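Local coordinates for CopN (Chlamydia pneumoniae, PDB 4NRH), which probably acts as a type III secretion gatekeeper, working in complex with its chaperone to direct the secretion of translocator proteins, at residues A156-L170 and L182-L196. Sequence-based numbering, arbitrary orientation.
Sequences AIVSSFLMKGMATGL and LQVLMTETRNLQAVL. Unlike the reference sequence in segment 156-170: Gly169 (reference Glu).
Met163, Met166 and Met186 interlock as knobs in holes between two antiparallel helices of this all-helical gatekeeper, consecutive helices of a hairpin whose segments 156-170 and 182-196 run at 161° with axes approaching to 10.0 Å. Met166 sits among Leu182, Leu185, Met186 and Thr189; its SD lies 3.6 Å from Leu185 CB, and its terminal CE ends 3.6 Å from Thr189 OG1, the two side chains meeting tip to tip. Met186 fills the reciprocal hole, among Met163, Met166, Ala167 and Leu170, its chain running alongside that of Met166 with the opposite heading. Beside Leu170, Leu182 CD1 presses on the backbone of Gly169, 3.5 Å from its C atom; this glycine replaces the glutamate of the reference sequence. Tyr129 and Thr133 of helix 122-133 also pack on Met166.

The polar link is one hydrogen bond from Gln193 NE2 to Ser159 OG, 3.0 Å long, nearly straight at 170° and in the amide plane. Gln193 OE1 accepts a hydrogen bond from the backbone N of Asp24 of the chaperone chain, so both ends of the amide are held, which should fix its rotation. Arg190 NE forms a salt bridge with OD2 of that same chaperone aspartate, placing this side of the hairpin at the chaperone interface. Bent at chi2 (-69°) and again at chi3, Met163 crosses Arg190 at about a right angle and sets CE over one guanidinium face, 3.7 Å from Arg190 NE.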
loop_
_atom_site.group_PDB
_atom_site.type_symbol
_atom_site.label_atom_id
_atom_site.label_comp_id
_atom_site.label_asym_id
_atom_site.label_seq_id
_atom_site.Cartn_x
_atom_site.Cartn_y
_atom_site.Cartn_z
ATOM N N ALA A 156 -6.820 -4.025 11.062
ATOM C CA ALA A 156 -7.054 -3.065 9.988
ATOM C C ALA A 156 -7.234 -1.653 10.538
ATOM O O ALA A 156 -6.610 -0.707 10.058
ATOM C CB ALA A 156 -8.266 -3.475 9.168
ATOM N N ILE A 157 -8.087 -1.519 11.548
ATOM C CA ILE A 157 -8.313 -0.235 12.201
ATOM C C ILE A 157 -7.039 0.252 12.889
ATOM O O ILE A 157 -6.688 1.431 12.808
ATOM C CB ILE A 157 -9.461 -0.324 13.227
ATOM C CG1 ILE A 157 -10.792 -0.561 12.511
ATOM C CG2 ILE A 157 -9.534 0.939 14.070
ATOM C CD1 ILE A 157 -11.948 -0.827 13.448
ATOM N N VAL A 158 -6.346 -0.667 13.557
ATOM C CA VAL A 158 -5.095 -0.349 14.234
ATOM C C VAL A 158 -4.041 0.148 13.244
ATOM O O VAL A 158 -3.321 1.109 13.518
ATOM C CB VAL A 158 -4.545 -1.571 14.999
ATOM C CG1 VAL A 158 -3.169 -1.274 15.566
ATOM C CG2 VAL A 158 -5.505 -1.985 16.107
ATOM N N SER A 159 -3.968 -0.503 12.087
ATOM C CA SER A 159 -3.031 -0.106 11.041
ATOM C C SER A 159 -3.343 1.299 10.534
ATOM O O SER A 159 -2.436 2.078 10.239
ATOM C CB SER A 159 -3.063 -1.103 9.881
ATOM O OG SER A 159 -4.292 -1.028 9.180
ATOM N N SER A 160 -4.631 1.615 10.434
ATOM C CA SER A 160 -5.064 2.939 9.999
ATOM C C SER A 160 -4.701 4.004 11.032
ATOM O O SER A 160 -4.332 5.123 10.675
ATOM C CB SER A 160 -6.571 2.953 9.735
ATOM O OG SER A 160 -6.904 2.101 8.653
ATOM N N PHE A 161 -4.819 3.654 12.310
ATOM C CA PHE A 161 -4.408 4.550 13.386
ATOM C C PHE A 161 -2.921 4.869 13.284
ATOM O O PHE A 161 -2.509 6.014 13.463
ATOM C CB PHE A 161 -4.717 3.946 14.756
ATOM C CG PHE A 161 -3.998 4.626 15.886
ATOM C CD1 PHE A 161 -4.345 5.911 16.267
ATOM C CD2 PHE A 161 -2.971 3.987 16.560
ATOM C CE1 PHE A 161 -3.683 6.545 17.302
ATOM C CE2 PHE A 161 -2.305 4.616 17.596
ATOM C CZ PHE A 161 -2.664 5.896 17.968
ATOM N N LEU A 162 -2.125 3.842 13.002
ATOM C CA LEU A 162 -0.683 3.992 12.866
ATOM C C LEU A 162 -0.341 4.930 11.712
ATOM O O LEU A 162 0.534 5.787 11.837
ATOM C CB LEU A 162 -0.021 2.630 12.652
ATOM C CG LEU A 162 -0.045 1.668 13.841
ATOM C CD1 LEU A 162 0.668 0.367 13.496
ATOM C CD2 LEU A 162 0.570 2.311 15.076
ATOM N N MET A 163 -1.039 4.760 10.592
ATOM C CA MET A 163 -0.841 5.604 9.418
ATOM C C MET A 163 -1.232 7.049 9.706
ATOM O O MET A 163 -0.549 7.982 9.285
ATOM C CB MET A 163 -1.644 5.074 8.231
ATOM C CG MET A 163 -1.157 3.741 7.694
ATOM S SD MET A 163 0.453 3.871 6.892
ATOM C CE MET A 163 0.060 4.950 5.518
ATOM N N LYS A 164 -2.338 7.223 10.423
ATOM C CA LYS A 164 -2.828 8.552 10.772
ATOM C C LYS A 164 -1.833 9.274 11.677
ATOM O O LYS A 164 -1.562 10.463 11.498
ATOM C CB LYS A 164 -4.195 8.455 11.451
ATOM C CG LYS A 164 -4.699 9.765 12.035
ATOM C CD LYS A 164 -5.078 10.749 10.941
ATOM C CE LYS A 164 -5.630 12.039 11.525
ATOM N NZ LYS A 164 -6.017 13.006 10.461
ATOM N N GLY A 165 -1.294 8.544 12.649
ATOM C CA GLY A 165 -0.294 9.083 13.550
ATOM C C GLY A 165 0.983 9.485 12.838
ATOM O O GLY A 165 1.547 10.544 13.114
ATOM N N MET A 166 1.443 8.639 11.921
ATOM C CA MET A 166 2.685 8.892 11.199
ATOM C C MET A 166 2.519 10.049 10.218
ATOM O O MET A 166 3.453 10.817 9.988
ATOM C CB MET A 166 3.154 7.633 10.468
ATOM C CG MET A 166 3.747 6.577 11.392
ATOM S SD MET A 166 4.207 5.043 10.562
ATOM C CE MET A 166 2.694 4.666 9.688
ATOM N N ALA A 167 1.328 10.162 9.639
ATOM C CA ALA A 167 1.009 11.284 8.763
ATOM C C ALA A 167 1.075 12.592 9.544
ATOM O O ALA A 167 1.504 13.620 9.022
ATOM C CB ALA A 167 -0.364 11.104 8.139
ATOM N N THR A 168 0.639 12.539 10.799
ATOM C CA THR A 168 0.698 13.691 11.689
ATOM C C THR A 168 2.154 14.021 12.006
ATOM O O THR A 168 2.545 15.188 12.042
ATOM C CB THR A 168 -0.077 13.437 12.998
ATOM O OG1 THR A 168 -1.462 13.225 12.701
ATOM C CG2 THR A 168 0.058 14.623 13.946
ATOM N N GLY A 169 2.950 12.980 12.227
ATOM C CA GLY A 169 4.361 13.138 12.528
ATOM C C GLY A 169 5.159 13.749 11.391
ATOM O O GLY A 169 6.198 14.364 11.619
ATOM N N LEU A 170 4.676 13.575 10.163
ATOM C CA LEU A 170 5.351 14.128 8.993
ATOM C C LEU A 170 5.160 15.638 8.901
ATOM O O LEU A 170 6.070 16.364 8.503
ATOM C CB LEU A 170 4.847 13.464 7.711
ATOM C CG LEU A 170 5.532 12.166 7.280
ATOM C CD1 LEU A 170 4.985 11.703 5.940
ATOM C CD2 LEU A 170 7.040 12.348 7.214
ATOM N N LEU A 182 10.002 7.920 9.160
ATOM C CA LEU A 182 8.547 7.876 9.101
ATOM C C LEU A 182 8.093 7.430 7.719
ATOM O O LEU A 182 7.126 6.684 7.588
ATOM C CB LEU A 182 7.946 9.241 9.442
ATOM C CG LEU A 182 7.954 9.648 10.917
ATOM C CD1 LEU A 182 7.392 11.049 11.089
ATOM C CD2 LEU A 182 7.169 8.647 11.753
ATOM N N GLN A 183 8.806 7.887 6.694
ATOM C CA GLN A 183 8.510 7.517 5.316
ATOM C C GLN A 183 8.623 6.009 5.113
ATOM O O GLN A 183 7.735 5.382 4.537
ATOM C CB GLN A 183 9.452 8.242 4.356
ATOM C CG GLN A 183 8.793 9.335 3.536
ATOM C CD GLN A 183 9.766 10.003 2.585
ATOM O OE1 GLN A 183 10.886 10.346 2.963
ATOM N NE2 GLN A 183 9.341 10.193 1.341
ATOM N N VAL A 184 9.722 5.438 5.593
ATOM C CA VAL A 184 9.945 4.000 5.508
ATOM C C VAL A 184 8.915 3.247 6.347
ATOM O O VAL A 184 8.411 2.201 5.937
ATOM C CB VAL A 184 11.367 3.624 5.973
ATOM C CG1 VAL A 184 11.552 2.114 5.973
ATOM C CG2 VAL A 184 12.405 4.287 5.084
ATOM N N LEU A 185 8.600 3.794 7.516
ATOM C CA LEU A 185 7.615 3.194 8.410
ATOM C C LEU A 185 6.233 3.143 7.762
ATOM O O LEU A 185 5.518 2.148 7.884
ATOM C CB LEU A 185 7.554 3.967 9.729
ATOM C CG LEU A 185 7.863 3.206 11.021
ATOM C CD1 LEU A 185 8.381 1.806 10.735
ATOM C CD2 LEU A 185 8.864 3.982 11.864
ATOM N N MET A 186 5.864 4.220 7.075
ATOM C CA MET A 186 4.575 4.287 6.395
ATOM C C MET A 186 4.527 3.290 5.243
ATOM O O MET A 186 3.498 2.662 5.002
ATOM C CB MET A 186 4.298 5.706 5.892
ATOM C CG MET A 186 4.088 6.721 7.009
ATOM S SD MET A 186 3.738 8.391 6.428
ATOM C CE MET A 186 2.006 8.245 5.997
ATOM N N THR A 187 5.643 3.158 4.530
ATOM C CA THR A 187 5.751 2.188 3.445
ATOM C C THR A 187 5.559 0.766 3.967
ATOM O O THR A 187 4.809 -0.021 3.388
ATOM C CB THR A 187 7.115 2.290 2.729
ATOM O OG1 THR A 187 7.232 3.570 2.094
ATOM C CG2 THR A 187 7.252 1.197 1.677
ATOM N N GLU A 188 6.239 0.448 5.064
ATOM C CA GLU A 188 6.134 -0.868 5.687
ATOM C C GLU A 188 4.731 -1.132 6.224
ATOM O O GLU A 188 4.237 -2.258 6.162
ATOM C CB GLU A 188 7.161 -1.013 6.815
ATOM C CG GLU A 188 8.612 -1.041 6.350
ATOM C CD GLU A 188 8.900 -2.165 5.365
ATOM O OE1 GLU A 188 8.227 -3.216 5.438
ATOM O OE2 GLU A 188 9.800 -1.995 4.517
ATOM N N THR A 189 4.094 -0.091 6.750
ATOM C CA THR A 189 2.749 -0.221 7.296
ATOM C C THR A 189 1.732 -0.414 6.171
ATOM O O THR A 189 0.754 -1.147 6.326
ATOM C CB THR A 189 2.362 1.006 8.146
ATOM O OG1 THR A 189 3.325 1.186 9.192
ATOM C CG2 THR A 189 0.982 0.823 8.763
ATOM N N ARG A 190 1.970 0.240 5.037
ATOM C CA ARG A 190 1.152 0.021 3.848
ATOM C C ARG A 190 1.280 -1.423 3.371
ATOM O O ARG A 190 0.302 -2.034 2.944
ATOM C CB ARG A 190 1.537 0.992 2.727
ATOM C CG ARG A 190 1.082 2.423 2.966
ATOM C CD ARG A 190 1.414 3.313 1.779
ATOM N NE ARG A 190 0.824 4.642 1.914
ATOM C CZ ARG A 190 1.519 5.747 2.164
ATOM N NH1 ARG A 190 2.837 5.686 2.305
ATOM N NH2 ARG A 190 0.896 6.913 2.273
ATOM N N ASN A 191 2.495 -1.959 3.439
ATOM C CA ASN A 191 2.731 -3.357 3.106
ATOM C C ASN A 191 2.013 -4.285 4.078
ATOM O O ASN A 191 1.528 -5.347 3.692
ATOM C CB ASN A 191 4.230 -3.663 3.096
ATOM C CG ASN A 191 4.962 -2.958 1.971
ATOM O OD1 ASN A 191 4.342 -2.431 1.046
ATOM N ND2 ASN A 191 6.287 -2.942 2.046
ATOM N N LEU A 192 1.958 -3.880 5.344
ATOM C CA LEU A 192 1.219 -4.621 6.360
ATOM C C LEU A 192 -0.264 -4.689 6.012
ATOM O O LEU A 192 -0.886 -5.746 6.116
ATOM C CB LEU A 192 1.408 -3.988 7.741
ATOM C CG LEU A 192 0.564 -4.589 8.867
ATOM C CD1 LEU A 192 0.865 -6.073 9.028
ATOM C CD2 LEU A 192 0.789 -3.847 10.174
ATOM N N GLN A 193 -0.822 -3.552 5.609
ATOM C CA GLN A 193 -2.235 -3.475 5.251
ATOM C C GLN A 193 -2.552 -4.369 4.055
ATOM O O GLN A 193 -3.643 -4.928 3.962
ATOM C CB GLN A 193 -2.633 -2.030 4.947
ATOM C CG GLN A 193 -2.568 -1.104 6.151
ATOM C CD GLN A 193 -3.157 0.264 5.866
ATOM O OE1 GLN A 193 -2.902 0.857 4.817
ATOM N NE2 GLN A 193 -3.955 0.771 6.799
ATOM N N ALA A 194 -1.591 -4.500 3.146
ATOM C CA ALA A 194 -1.743 -5.381 1.994
ATOM C C ALA A 194 -1.763 -6.839 2.444
ATOM O O ALA A 194 -2.600 -7.627 2.002
ATOM C CB ALA A 194 -0.625 -5.147 0.990
ATOM N N VAL A 195 -0.830 -7.185 3.325
ATOM C CA VAL A 195 -0.753 -8.522 3.902
ATOM C C VAL A 195 -2.041 -8.889 4.643
ATOM O O VAL A 195 -2.526 -10.017 4.544
ATOM C CB VAL A 195 0.454 -8.641 4.861
ATOM C CG1 VAL A 195 0.365 -9.909 5.695
ATOM C CG2 VAL A 195 1.756 -8.609 4.075
ATOM N N LEU A 196 -2.599 -7.921 5.364
ATOM C CA LEU A 196 -3.826 -8.133 6.131
ATOM C C LEU A 196 -5.018 -8.529 5.262
ATOM O O LEU A 196 -5.905 -9.251 5.715
ATOM C CB LEU A 196 -4.174 -6.876 6.934
ATOM C CG LEU A 196 -3.320 -6.597 8.172
ATOM C CD1 LEU A 196 -3.706 -5.269 8.798
ATOM C CD2 LEU A 196 -3.460 -7.728 9.177
#